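Local coordinates for putative enoyl-CoA hydratase (Streptomyces coelicolor A3, PDB 3G64), which probably hydrates the double bond of enoyl-CoA thioesters, or carries out a related acyl-CoA reaction, as a trimeric member of the crotonase family, at residues Q250-L253 with M254-E257; E261-A264 with A265-K269. All coordinates share one frame; numbering follows the deposited sequence.

Contact 1: residues Q250-L253 with M254-E257; sequences QALL and MTGE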
loop_
_atom_site.group_PDB
_atom_site.type_symbol
_atom_site.label_atom_id
_atom_site.label_comp_id
_atom_site.label_asym_id
_atom_site.label_seq_id
_atom_site.Cartn_x
_atom_site.Cartn_y
_atom_site.Cartn_z
ATOM N N GLN A 250 -9.619 -4.538 21.465
ATOM C CA GLN A 250 -9.330 -3.473 22.428
ATOM C C GLN A 250 -10.176 -3.697 23.685
ATOM O O GLN A 250 -9.673 -3.619 24.793
ATOM C CB GLN A 250 -9.596 -2.086 21.838
ATOM C CG GLN A 250 -8.623 -1.614 20.761
ATOM C CD GLN A 250 -7.128 -1.701 21.160
ATOM O OE1 GLN A 250 -6.605 -2.777 21.453
ATOM N NE2 GLN A 250 -6.444 -0.569 21.120
ATOM N N ALA A 251 -11.458 -4.007 23.514
ATOM C CA ALA A 251 -12.284 -4.289 24.677
ATOM C C ALA A 251 -11.704 -5.467 25.475
ATOM O O ALA A 251 -11.617 -5.404 26.703
ATOM C CB ALA A 251 -13.744 -4.514 24.288
ATOM N N LEU A 252 -11.269 -6.527 24.795
ATOM C CA LEU A 252 -10.648 -7.644 25.510
ATOM C C LEU A 252 -9.416 -7.189 26.293
ATOM O O LEU A 252 -9.200 -7.587 27.450
ATOM C CB LEU A 252 -10.257 -8.784 24.557
ATOM C CG LEU A 252 -9.421 -9.927 25.148
ATOM C CD1 LEU A 252 -10.271 -10.727 26.091
ATOM C CD2 LEU A 252 -8.893 -10.851 24.037
ATOM N N LEU A 253 -8.592 -6.361 25.670
ATOM C CA LEU A 253 -7.336 -5.993 26.301
ATOM C C LEU A 253 -7.597 -5.048 27.495
ATOM O O LEU A 253 -6.818 -4.998 28.454
ATOM C CB LEU A 253 -6.368 -5.359 25.286
ATOM C CG LEU A 253 -5.776 -6.322 24.226
ATOM C CD1 LEU A 253 -4.875 -5.604 23.240
ATOM C CD2 LEU A 253 -5.010 -7.402 24.900
HETATM N N MSE A 254 -8.689 -4.303 27.415
HETATM C CA MSE A 254 -9.106 -3.448 28.516
HETATM C C MSE A 254 -9.537 -4.241 29.768
HETATM O O MSE A 254 -9.705 -3.650 30.835
HETATM C CB MSE A 254 -10.207 -2.488 28.075
HETATM C CG MSE A 254 -9.691 -1.292 27.321
HETATM SE SE MSE A 254 -11.137 -0.020 27.005
HETATM C CE MSE A 254 -10.122 1.309 26.008
ATOM N N THR A 255 -9.701 -5.561 29.643
ATOM C CA THR A 255 -9.910 -6.429 30.817
ATOM C C THR A 255 -8.606 -7.068 31.320
ATOM O O THR A 255 -8.617 -7.857 32.277
ATOM C CB THR A 255 -10.891 -7.592 30.526
ATOM O OG1 THR A 255 -10.214 -8.627 29.787
ATOM C CG2 THR A 255 -12.129 -7.109 29.741
ATOM N N GLY A 256 -7.498 -6.759 30.646
ATOM C CA GLY A 256 -6.197 -7.329 30.966
ATOM C C GLY A 256 -5.487 -6.608 32.110
ATOM O O GLY A 256 -5.746 -5.437 32.376
ATOM N N GLU A 257 -4.599 -7.321 32.792
ATOM C CA GLU A 257 -3.767 -6.728 33.837
ATOM C C GLU A 257 -2.930 -5.558 33.362
ATOM O O GLU A 257 -2.672 -4.625 34.127
ATOM C CB GLU A 257 -2.809 -7.762 34.404
ATOM C CG GLU A 257 -3.456 -8.796 35.289
ATOM C CD GLU A 257 -2.430 -9.753 35.880
ATOM O OE1 GLU A 257 -1.302 -9.303 36.236
ATOM O OE2 GLU A 257 -2.756 -10.958 35.981
#
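Thr255 folds back on Leu252 where helix 239-253 runs out, in a type I beta turn from Leu253 to Gly256; Gly256 takes the N-cap position of helix 257-267. Thr255 OG1 gives its proton to Leu252 O at 2.8 Å, lying in the carbonyl plane with a C=O...O angle of 148°. Leu252 O also accepts from Thr255 N at 3.0 Å, but this donor stands well above the carbonyl plane, so backbone and side chain of one residue grip a single carbonyl from different directions. Thr255 chi1 of 78° sets OG1 between the backbone N and the carbonyl carbon, and leaves Thr255 CG2 beside the N, 3.5 Å from Ala251 O. One step back, Met254 N still makes the helical bond to Gln250 O, and CG of the selenomethionine Met254 lies 3.4 Å from Gln250 O before the extended chain leads away. Further out, the side-chain amide of Gln250 is hydrogen-bonded to the second subunit at both ends, NE2 to Asp159 and OE1 to the backbone N of Ser156, while Leu253 packs on Leu155 of that subunit. The turn itself is closed by the hydrogen bond from Gly256 N to Leu253 O, 2.9 Å long.

Contact 2: residues E261-A264 with A265-K269; sequences EFHA and AFTEK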
loop_
_atom_site.group_PDB
_atom_site.type_symbol
_atom_site.label_atom_id
_atom_site.label_comp_id
_atom_site.label_asym_id
_atom_site.label_seq_id
_atom_site.Cartn_x
_atom_site.Cartn_y
_atom_site.Cartn_z
ATOM N N GLU A 261 -2.512 -1.934 34.916
ATOM C CA GLU A 261 -1.212 -1.575 35.452
ATOM C C GLU A 261 -0.736 -0.259 34.850
ATOM O O GLU A 261 -0.100 0.549 35.543
ATOM C CB GLU A 261 -0.192 -2.697 35.282
ATOM C CG GLU A 261 1.286 -2.268 35.435
ATOM C CD GLU A 261 1.723 -1.906 36.886
ATOM O OE1 GLU A 261 0.891 -1.876 37.813
ATOM O OE2 GLU A 261 2.932 -1.673 37.083
ATOM N N PHE A 262 -1.060 -0.001 33.585
ATOM C CA PHE A 262 -0.631 1.278 33.024
ATOM C C PHE A 262 -1.192 2.430 33.864
ATOM O O PHE A 262 -0.497 3.390 34.166
ATOM C CB PHE A 262 -1.089 1.517 31.585
ATOM C CG PHE A 262 -1.080 2.982 31.227
ATOM C CD1 PHE A 262 0.127 3.642 31.002
ATOM C CD2 PHE A 262 -2.259 3.717 31.220
ATOM C CE1 PHE A 262 0.150 4.988 30.704
ATOM C CE2 PHE A 262 -2.246 5.067 30.933
ATOM C CZ PHE A 262 -1.050 5.705 30.680
ATOM N N HIS A 263 -2.475 2.335 34.183
ATOM C CA HIS A 263 -3.153 3.400 34.901
ATOM C C HIS A 263 -2.681 3.517 36.368
ATOM O O HIS A 263 -2.494 4.624 36.880
ATOM C CB HIS A 263 -4.664 3.201 34.847
ATOM C CG HIS A 263 -5.426 4.333 35.446
ATOM N ND1 HIS A 263 -5.943 4.290 36.727
ATOM C CD2 HIS A 263 -5.728 5.560 34.961
ATOM C CE1 HIS A 263 -6.537 5.433 36.995
ATOM N NE2 HIS A 263 -6.420 6.225 35.939
ATOM N N ALA A 264 -2.502 2.376 37.029
ATOM C CA ALA A 264 -1.985 2.364 38.387
ATOM C C ALA A 264 -0.598 3.009 38.429
ATOM O O ALA A 264 -0.324 3.824 39.313
ATOM C CB ALA A 264 -1.938 0.949 38.926
ATOM N N ALA A 265 0.261 2.663 37.465
ATOM C CA ALA A 265 1.629 3.198 37.421
ATOM C C ALA A 265 1.633 4.673 37.078
ATOM O O ALA A 265 2.420 5.459 37.638
ATOM C CB ALA A 265 2.480 2.444 36.433
ATOM N N PHE A 266 0.750 5.051 36.161
ATOM C CA PHE A 266 0.623 6.443 35.800
ATOM C C PHE A 266 0.253 7.260 37.040
ATOM O O PHE A 266 0.897 8.269 37.341
ATOM C CB PHE A 266 -0.448 6.636 34.737
ATOM C CG PHE A 266 -0.635 8.068 34.327
ATOM C CD1 PHE A 266 0.261 8.673 33.463
ATOM C CD2 PHE A 266 -1.698 8.815 34.823
ATOM C CE1 PHE A 266 0.091 9.990 33.084
ATOM C CE2 PHE A 266 -1.873 10.138 34.451
ATOM C CZ PHE A 266 -0.977 10.723 33.576
ATOM N N THR A 267 -0.785 6.831 37.753
ATOM C CA THR A 267 -1.255 7.575 38.925
ATOM C C THR A 267 -0.261 7.594 40.093
ATOM O O THR A 267 -0.280 8.511 40.908
ATOM C CB THR A 267 -2.619 7.064 39.442
ATOM O OG1 THR A 267 -2.510 5.685 39.796
ATOM C CG2 THR A 267 -3.692 7.251 38.404
ATOM N N GLU A 268 0.585 6.577 40.172
ATOM C CA GLU A 268 1.569 6.454 41.230
ATOM C C GLU A 268 2.935 6.974 40.775
ATOM O O GLU A 268 3.942 6.788 41.467
ATOM C CB GLU A 268 1.652 4.998 41.716
ATOM C CG GLU A 268 0.353 4.508 42.359
ATOM C CD GLU A 268 0.307 3.007 42.649
ATOM O OE1 GLU A 268 1.347 2.314 42.531
ATOM O OE2 GLU A 268 -0.793 2.519 42.994
ATOM N N LYS A 269 2.962 7.631 39.616
ATOM C CA LYS A 269 4.201 8.188 39.050
ATOM C C LYS A 269 5.401 7.226 39.083
ATOM O O LYS A 269 6.475 7.577 39.566
ATOM C CB LYS A 269 4.553 9.528 39.749
ATOM C CG LYS A 269 3.485 10.624 39.550
ATOM C CD LYS A 269 3.807 11.897 40.302
ATOM C CE LYS A 269 5.170 12.462 39.895
ATOM N NZ LYS A 269 5.736 13.400 40.906
#
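The last turns of helix 257-267 and the Schellman motif that ends it make up this contact, with Lys269, at positive phi, as the C-prime residue. Backbone bonds one turn apart carry it: Ala265 N to Glu261 O, Phe266 N to Phe262 O, Thr267 N to His263 O and Glu268 N to Ala264 O, the last the most bent at 136°. Lys269 N then reaches Phe266 O at 3.1 Å, and Arg270 N turns back to Ala265 O. Thr267 makes contact with both its branches. Thr267 OG1 lies 2.9 Å from Ala264 O and 3.1 Å from His263 O, and its single proton could go to either. With Thr267 chi1 at 59° the hydroxyl sits between the backbone N and the carbonyl carbon, which leaves Thr267 CG2 beside the N and over one face of the His263 imidazole, a CH-pi contact 3.9 Å from the ring centroid. On another flank, Phe266 CB lies over a face of the Phe262 ring, near its rim, 4.2 Å from Phe262 CZ. The two phenyl rings are near parallel, planes at 30°, but slid apart, centroids 5.9 Å from each other, so they hardly overlap; Phe262 packs on Arg152 of the second subunit and Phe266 on Val80 of that subunit. Glu261 bends at chi2; its OE2 accepts a hydrogen bond from Lys273 N and also forms a salt bridge with Arg270, to which Glu268 is salt-bridged as well. Sharing one guanidinium probably offsets the like charges and ties the residues after the helix to its flank.

Contact 1 and contact 2 lie in series on the C-terminal helices, their centres about 16 Å apart: contact 1 joins helix 239-253 to helix 257-267, and contact 2 finishes the latter. The first is partly buried, the second a surface contact farther from the chain's centre, yet both touch the second subunit. There contact 1 offers a polar amide as well as apolar packing, whereas contact 2 brings aromatic rings. Each has a threonine hydroxyl near a helix end, in contact 1 bonded to one carbonyl and in contact 2 within reach of two. The endings differ: a beta turn over 253-256 passes directly into the helix that starts at 257, while a Schellman motif releases the chain into the C-terminal loop.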